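Long-range contacts in RsfP (Uncultured bacterium, PDB 4GLJ), which probably catalyses the phosphate-dependent cleavage of methylthioadenosine as a methylthioadenosine phosphorylase, and also binds the dye rhodamine B: residues D119-R124 with Y171-G176; D115-M120 with T199-A204; D149-A154 with K254-L259. All blocks are in the same frame, centred on the assembly; numbering follows the deposited sequence.

Contact 1 (D119-R124 with Y171-G176); sequences DMTKQR and YVCIEG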
# COMPACT_ATOMS: atom_id res chain seq x y z
N ASP A 119 -7.21 1.14 7.22
CA ASP A 119 -6.01 1.86 6.86
C ASP A 119 -5.57 1.50 5.45
O ASP A 119 -4.98 0.45 5.24
CB ASP A 119 -4.89 1.57 7.84
CG ASP A 119 -3.67 2.44 7.60
OD1 ASP A 119 -3.68 3.31 6.70
OD2 ASP A 119 -2.67 2.26 8.35
N MET A 120 -5.90 2.37 4.49
CA MET A 120 -5.41 2.21 3.11
C MET A 120 -4.16 3.04 2.79
O MET A 120 -3.75 3.08 1.64
CB MET A 120 -6.50 2.65 2.11
CG MET A 120 -7.74 1.75 2.24
SD MET A 120 -7.44 -0.01 2.04
CE MET A 120 -6.67 -0.15 0.45
N THR A 121 -3.60 3.73 3.77
CA THR A 121 -2.41 4.55 3.53
C THR A 121 -1.24 3.64 3.15
O THR A 121 -1.30 2.44 3.42
CB THR A 121 -1.97 5.41 4.73
OG1 THR A 121 -1.46 4.61 5.82
CG2 THR A 121 -3.19 6.35 5.21
N LYS A 122 -0.25 4.20 2.49
CA LYS A 122 0.80 3.42 1.83
C LYS A 122 2.17 3.71 2.35
O LYS A 122 3.03 2.79 2.52
CB LYS A 122 0.73 3.72 0.33
CG LYS A 122 -0.60 3.24 -0.32
CD LYS A 122 -0.70 3.80 -1.73
CE LYS A 122 -2.05 3.42 -2.40
NZ LYS A 122 -2.03 3.58 -3.88
N GLN A 123 2.41 5.00 2.58
CA GLN A 123 3.78 5.48 2.73
C GLN A 123 4.09 6.13 4.06
O GLN A 123 5.04 6.89 4.17
CB GLN A 123 4.08 6.45 1.58
CG GLN A 123 4.16 5.68 0.27
CD GLN A 123 3.96 6.52 -0.98
OE1 GLN A 123 4.20 7.77 -0.97
NE2 GLN A 123 3.61 5.84 -2.12
N ARG A 124 3.37 5.81 5.09
CA ARG A 124 3.55 6.47 6.36
C ARG A 124 4.14 5.54 7.38
O ARG A 124 3.84 4.39 7.36
CB ARG A 124 2.22 7.02 6.82
CG ARG A 124 1.69 8.06 5.88
CD ARG A 124 0.25 8.27 6.10
NE ARG A 124 -0.38 8.99 5.03
CZ ARG A 124 -1.50 9.65 5.17
NH1 ARG A 124 -2.07 9.68 6.33
NH2 ARG A 124 -2.02 10.27 4.16
N TYR A 171 -14.45 4.68 8.86
CA TYR A 171 -13.60 5.72 8.21
C TYR A 171 -12.55 4.99 7.41
O TYR A 171 -11.76 4.22 7.95
CB TYR A 171 -12.90 6.55 9.31
CG TYR A 171 -11.91 7.66 8.92
CD1 TYR A 171 -10.62 7.37 8.34
CD2 TYR A 171 -12.18 9.00 9.24
CE1 TYR A 171 -9.68 8.42 8.06
CE2 TYR A 171 -11.22 10.02 8.97
CZ TYR A 171 -9.99 9.72 8.37
OH TYR A 171 -9.10 10.81 8.19
N VAL A 172 -12.49 5.25 6.09
CA VAL A 172 -11.39 4.64 5.33
C VAL A 172 -10.37 5.78 5.14
O VAL A 172 -10.71 6.86 4.71
CB VAL A 172 -11.85 4.02 3.97
CG1 VAL A 172 -12.54 5.05 3.11
CG2 VAL A 172 -10.60 3.53 3.19
N CYS A 173 -9.08 5.48 5.42
CA CYS A 173 -8.04 6.47 5.34
C CYS A 173 -7.21 6.14 4.12
O CYS A 173 -6.64 5.08 4.07
CB CYS A 173 -7.13 6.38 6.55
SG CYS A 173 -6.13 7.93 6.71
N ILE A 174 -7.06 7.13 3.23
CA ILE A 174 -6.27 6.91 2.02
C ILE A 174 -5.04 7.78 2.10
O ILE A 174 -4.93 8.72 2.96
CB ILE A 174 -7.10 7.21 0.74
CG1 ILE A 174 -7.49 8.72 0.67
CG2 ILE A 174 -8.32 6.24 0.61
CD1 ILE A 174 -7.94 9.14 -0.75
N GLU A 175 -4.09 7.48 1.23
CA GLU A 175 -2.80 8.16 1.24
C GLU A 175 -2.94 9.63 0.81
O GLU A 175 -2.33 10.48 1.42
CB GLU A 175 -1.81 7.41 0.29
CG GLU A 175 -0.39 7.99 0.30
CD GLU A 175 0.17 8.02 1.74
OE1 GLU A 175 0.19 6.95 2.38
OE2 GLU A 175 0.62 9.10 2.30
N GLY A 176 -3.71 9.91 -0.25
CA GLY A 176 -3.84 11.30 -0.74
C GLY A 176 -2.59 11.56 -1.59
O GLY A 176 -1.82 10.63 -1.86
O HOH W 1 -4.53 5.02 -0.33
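The guanidinium of R124 meets E175 at its edge: the carbonyl O of E175 lies near the plane, 2.8 Å from NH2 in a weak hydrogen bond, while T121 CG2 covers one face, 3.6 Å above it and toward the rim. The carboxylate of E175 is turned 77° from the guanidinium, and the two side chains reach tip to tip. R124 NE donates to E175 OE2 at 2.9 Å in a nearly straight salt-bridge bond that stays in the guanidinium plane but comes from above the carboxylate; S74 also bonds OE2, and R124 NH1 reaches M198 O. E175 OE1 takes two backbone N-H groups: K122 N, 2.8 Å away, uses the anti lone pair, and Q123 N approaches from above the plane at 3.0 Å. E175 CG stands anti to the backbone N (chi1 -176°), and the bend at chi2 turns CD toward the backbone of 122-123. The parallel strands pair at D119 and C173, and M120 N donates to C173 O at 2.8 Å. D119 OD1 accepts from T121 N in an Asx turn. A buried carboxylate held by two amides, a serine hydroxyl and an arginine is likely to remain ionised and to fix the loop's course.

Contact 2 (D115-M120 with T199-A204); sequences DQMIDM and TNMPEA. With PO4 (phosphate ion), chain D.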
# COMPACT_ATOMS: atom_id res chain seq x y z
N ASP A 115 -16.81 4.31 14.47
CA ASP A 115 -16.34 3.39 15.45
C ASP A 115 -15.29 2.47 14.80
O ASP A 115 -14.61 1.73 15.51
CB ASP A 115 -17.51 2.59 16.07
CG ASP A 115 -18.23 1.71 15.04
OD1 ASP A 115 -18.28 2.02 13.83
OD2 ASP A 115 -18.76 0.67 15.45
N GLN A 116 -15.14 2.53 13.45
CA GLN A 116 -14.18 1.61 12.84
C GLN A 116 -13.36 2.39 11.86
O GLN A 116 -13.75 3.51 11.45
CB GLN A 116 -14.92 0.43 12.15
CG GLN A 116 -15.32 -0.72 13.13
CD GLN A 116 -14.05 -1.33 13.79
OE1 GLN A 116 -13.02 -1.39 13.15
NE2 GLN A 116 -14.13 -1.71 15.08
N MET A 117 -12.30 1.77 11.37
CA MET A 117 -11.37 2.45 10.45
C MET A 117 -10.76 1.39 9.58
O MET A 117 -10.64 0.20 10.00
CB MET A 117 -10.22 3.07 11.22
CG MET A 117 -10.62 4.24 12.07
SD MET A 117 -9.20 4.80 12.97
CE MET A 117 -8.56 6.08 11.90
N ILE A 118 -10.39 1.78 8.35
CA ILE A 118 -9.64 0.84 7.49
C ILE A 118 -8.43 1.66 7.00
O ILE A 118 -8.62 2.75 6.49
CB ILE A 118 -10.50 0.40 6.29
CG1 ILE A 118 -11.75 -0.45 6.79
CG2 ILE A 118 -9.54 -0.29 5.30
CD1 ILE A 118 -12.75 -0.92 5.74
N ASP A 119 -7.21 1.14 7.22
CA ASP A 119 -6.01 1.86 6.86
C ASP A 119 -5.57 1.50 5.45
O ASP A 119 -4.98 0.45 5.24
CB ASP A 119 -4.89 1.57 7.84
CG ASP A 119 -3.67 2.44 7.60
OD1 ASP A 119 -3.68 3.31 6.70
OD2 ASP A 119 -2.67 2.26 8.35
N MET A 120 -5.90 2.37 4.49
CA MET A 120 -5.41 2.21 3.11
C MET A 120 -4.16 3.04 2.79
O MET A 120 -3.75 3.08 1.64
CB MET A 120 -6.50 2.65 2.11
CG MET A 120 -7.74 1.75 2.24
SD MET A 120 -7.44 -0.01 2.04
CE MET A 120 -6.67 -0.15 0.45
N THR A 199 -6.07 11.37 7.09
CA THR A 199 -5.12 11.69 8.20
C THR A 199 -5.21 10.79 9.47
O THR A 199 -4.23 10.76 10.26
CB THR A 199 -5.29 13.17 8.69
OG1 THR A 199 -6.69 13.36 9.06
CG2 THR A 199 -4.95 14.13 7.63
N ASN A 200 -6.36 10.13 9.72
CA ASN A 200 -6.51 9.50 11.02
C ASN A 200 -5.76 8.16 11.15
O ASN A 200 -5.65 7.63 12.25
CB ASN A 200 -8.00 9.44 11.42
CG ASN A 200 -8.52 10.85 11.86
OD1 ASN A 200 -9.27 10.95 12.81
ND2 ASN A 200 -7.97 11.95 11.27
N MET A 201 -5.17 7.69 10.05
CA MET A 201 -4.12 6.66 10.09
C MET A 201 -2.85 7.28 9.55
O MET A 201 -2.89 7.89 8.49
CB MET A 201 -4.52 5.42 9.26
CG MET A 201 -5.66 4.60 9.89
SD MET A 201 -4.97 3.66 11.29
CE MET A 201 -6.40 2.72 11.81
N PRO A 202 -1.71 7.14 10.23
CA PRO A 202 -1.48 6.17 11.32
C PRO A 202 -1.75 6.76 12.71
O PRO A 202 -1.47 6.09 13.68
CB PRO A 202 0.02 5.85 11.17
CG PRO A 202 0.57 7.19 10.74
CD PRO A 202 -0.43 7.68 9.71
N GLU A 203 -2.33 7.96 12.76
CA GLU A 203 -2.55 8.69 14.07
C GLU A 203 -3.26 7.79 15.08
O GLU A 203 -2.80 7.71 16.24
CB GLU A 203 -3.36 9.94 13.81
CG GLU A 203 -3.10 11.11 14.71
CD GLU A 203 -3.88 12.33 14.24
OE1 GLU A 203 -5.14 12.33 14.43
OE2 GLU A 203 -3.29 13.25 13.60
N ALA A 204 -4.30 7.05 14.64
CA ALA A 204 -5.02 6.17 15.60
C ALA A 204 -4.14 5.00 16.12
O ALA A 204 -4.25 4.60 17.31
CB ALA A 204 -6.34 5.60 15.03
P PO4 D . -7.90 16.54 8.12
O1 PO4 D . -7.79 16.93 6.68
O2 PO4 D . -9.04 17.40 8.62
O3 PO4 D . -8.19 15.08 8.10
O4 PO4 D . -6.64 16.84 8.93
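M117 and M201 meet tip to tip where strand 111-119 of the central sheet of this phosphorylase-superfamily fold packs against the start of helix 200-209; the axes of strand 116-119 and helix 200-204 come within 8.7 Å at 109°. Apolar contacts dominate, described for one of the two conformers of M117. M117 SD lies 3.7 Å from M201 CE and 3.6 Å from A204 CB, touching two helix residues. The chain of M201, bent at chi2 (-75°), brings SD to lie beside D119. Polar meets apolar where the side chains of D119 and M201 cross obliquely, D119 OD1 lying 3.4 Å from M201 CB; OD1 is also bonded to T121 OG1, and OD2 forms a salt bridge with K205 further along the helix. No hydrogen bond joins the two segments; others hold the start of the helix, N200 OD1 bonding T216 and S95, and Y171 OH meeting N200 N. T199 OG1 makes a very short bond, doubtful in length, to a phosphate ion, probably from the crystallisation liquor, which S22, R64, H65 and A98 also hold, consistent with a phosphorylase's phosphate site. The side chains of M117 and N200 cross at about a right angle, with M117 CE 3.4 Å from N200 CB and 3.3 Å from N200 O.

Contact 3 (D149-A154 with K254-L259); sequences DILIRA and KQAVAL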
# COMPACT_ATOMS: atom_id res chain seq x y z
N ASP A 149 -18.63 7.71 22.74
CA ASP A 149 -19.91 8.00 23.40
C ASP A 149 -19.98 9.44 23.94
O ASP A 149 -21.08 10.04 23.92
CB ASP A 149 -20.23 6.99 24.48
CG ASP A 149 -21.53 7.34 25.19
OD1 ASP A 149 -22.62 7.29 24.53
OD2 ASP A 149 -21.44 7.74 26.39
N ILE A 150 -18.88 9.92 24.54
CA ILE A 150 -18.80 11.33 25.00
C ILE A 150 -19.04 12.29 23.81
O ILE A 150 -19.79 13.27 23.94
CB ILE A 150 -17.48 11.64 25.72
CG1 ILE A 150 -17.60 11.15 27.17
CG2 ILE A 150 -17.16 13.14 25.70
CD1 ILE A 150 -16.35 11.15 27.98
N LEU A 151 -18.42 11.99 22.64
CA LEU A 151 -18.62 12.85 21.51
C LEU A 151 -20.07 12.98 21.06
O LEU A 151 -20.47 14.08 20.66
CB LEU A 151 -17.70 12.52 20.31
CG LEU A 151 -16.22 12.74 20.65
CD1 LEU A 151 -15.36 12.04 19.56
CD2 LEU A 151 -15.89 14.24 20.69
N ILE A 152 -20.81 11.87 21.05
CA ILE A 152 -22.19 11.83 20.73
C ILE A 152 -22.98 12.71 21.70
O ILE A 152 -23.82 13.48 21.25
CB ILE A 152 -22.74 10.35 20.78
CG1 ILE A 152 -22.13 9.50 19.64
CG2 ILE A 152 -24.23 10.35 20.64
CD1 ILE A 152 -22.22 7.98 19.90
N ARG A 153 -22.73 12.59 23.00
CA ARG A 153 -23.54 13.38 23.97
C ARG A 153 -23.08 14.86 23.89
O ARG A 153 -23.89 15.76 24.05
CB ARG A 153 -23.40 12.81 25.36
CG ARG A 153 -24.09 11.46 25.48
CD ARG A 153 -24.04 10.92 26.89
NE ARG A 153 -22.74 10.35 27.18
CZ ARG A 153 -21.94 10.79 28.14
NH1 ARG A 153 -22.31 11.79 28.93
NH2 ARG A 153 -20.77 10.18 28.33
N ALA A 154 -21.78 15.06 23.62
CA ALA A 154 -21.20 16.44 23.47
C ALA A 154 -21.91 17.15 22.30
O ALA A 154 -22.26 18.36 22.38
CB ALA A 154 -19.69 16.40 23.21
N LYS A 254 -15.90 22.03 22.95
CA LYS A 254 -16.18 22.66 24.29
C LYS A 254 -16.96 21.70 25.20
O LYS A 254 -16.54 21.39 26.31
CB LYS A 254 -16.88 24.03 24.15
CG LYS A 254 -15.85 25.12 24.00
CD LYS A 254 -16.38 26.55 23.80
CE LYS A 254 -16.56 26.82 22.31
NZ LYS A 254 -16.43 28.27 22.00
N GLN A 255 -18.05 21.16 24.68
CA GLN A 255 -18.88 20.21 25.41
C GLN A 255 -18.18 18.90 25.74
O GLN A 255 -18.34 18.37 26.84
CB GLN A 255 -20.18 19.93 24.64
CG GLN A 255 -21.12 21.13 24.47
CD GLN A 255 -21.53 21.81 25.77
OE1 GLN A 255 -21.65 21.20 26.82
NE2 GLN A 255 -21.69 23.10 25.69
N ALA A 256 -17.35 18.39 24.80
CA ALA A 256 -16.66 17.14 24.97
C ALA A 256 -15.54 17.23 26.01
O ALA A 256 -15.41 16.34 26.83
CB ALA A 256 -16.06 16.63 23.61
N VAL A 257 -14.80 18.34 26.00
CA VAL A 257 -13.77 18.52 26.99
C VAL A 257 -14.42 18.51 28.42
O VAL A 257 -13.95 17.82 29.35
CB VAL A 257 -12.99 19.84 26.76
CG1 VAL A 257 -12.11 20.14 27.95
CG2 VAL A 257 -12.15 19.80 25.46
N ALA A 258 -15.56 19.17 28.53
CA ALA A 258 -16.27 19.20 29.81
C ALA A 258 -16.60 17.78 30.28
O ALA A 258 -16.34 17.43 31.43
CB ALA A 258 -17.51 20.10 29.75
N LEU A 259 -17.14 16.95 29.40
CA LEU A 259 -17.54 15.62 29.77
C LEU A 259 -16.36 14.71 30.11
O LEU A 259 -16.46 13.87 31.02
CB LEU A 259 -18.36 15.00 28.65
CG LEU A 259 -19.72 15.68 28.51
CD1 LEU A 259 -20.44 15.34 27.20
CD2 LEU A 259 -20.63 15.39 29.70
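Helix-helix packing joins I150, R153 and A154 of helix 145-157 to Q255, A256 and L259 of helix 237-263, on the periphery of the phosphorylase-superfamily alpha/beta fold, away from the other subunits of the trimer. The two short axes approach to 8.4 Å at 130°, a steeply inclined rather than antiparallel pairing. Small residues permit the closest backbone approach: A154 and A256 have their CA atoms 4.8 Å apart, and A154 CB rests 3.5 Å from A256 N. L151 CD2 touches A256 CB from another side of that methyl. Q255 lays its CB against A154 O, while its amide end leads away from 149-154.

Further along, I150 and L259 slide past each other in opposite directions, with I150 CG2 3.7 Å from L259 CB. L259 continues beyond this: CG stands anti to the carbonyl carbon (chi1 -69°), and from there CD1 reaches the backbone of A154 while CD2 extends toward R153. R153 grips D149 side-on within its own helix, NE and NH2 both meeting OD2 from the same face of the carboxylate, and NH2 also forms a salt bridge with E263 of the partner helix. An alanine in place of R153 would probably leave D149 and E263 without this shared cationic mate, and would uncover L259 CD2 on that side. Across the contact itself no hydrogen bond forms, and the guanidinium meets L259 through a single oblique approach, R153 NH1 lying 4.0 Å from L259 CD2.

In the fold
From the N terminus, strand 111-119 enters first and serves two contacts. Its end and the following loop pair with 171-176 in contact 1, closing a loop that carries helix 145-157; the same strand meets 199-204 in contact 2, a longer loop. The two start from the same stretch, so the shorter loop nests within the span of contact 2; they share D119 and M120, lie about 7 Å apart between centres, and both touch the second subunit. Contact 3 starts within both loops, at 149-154, but ends beyond them at 254-259, so it crosses both. Its centre is about 27 Å from that of contact 1, and it ties helix 145-157 to helix 237-263, whereas contacts 1 and 2 bind sheet, loop and helix 200-209.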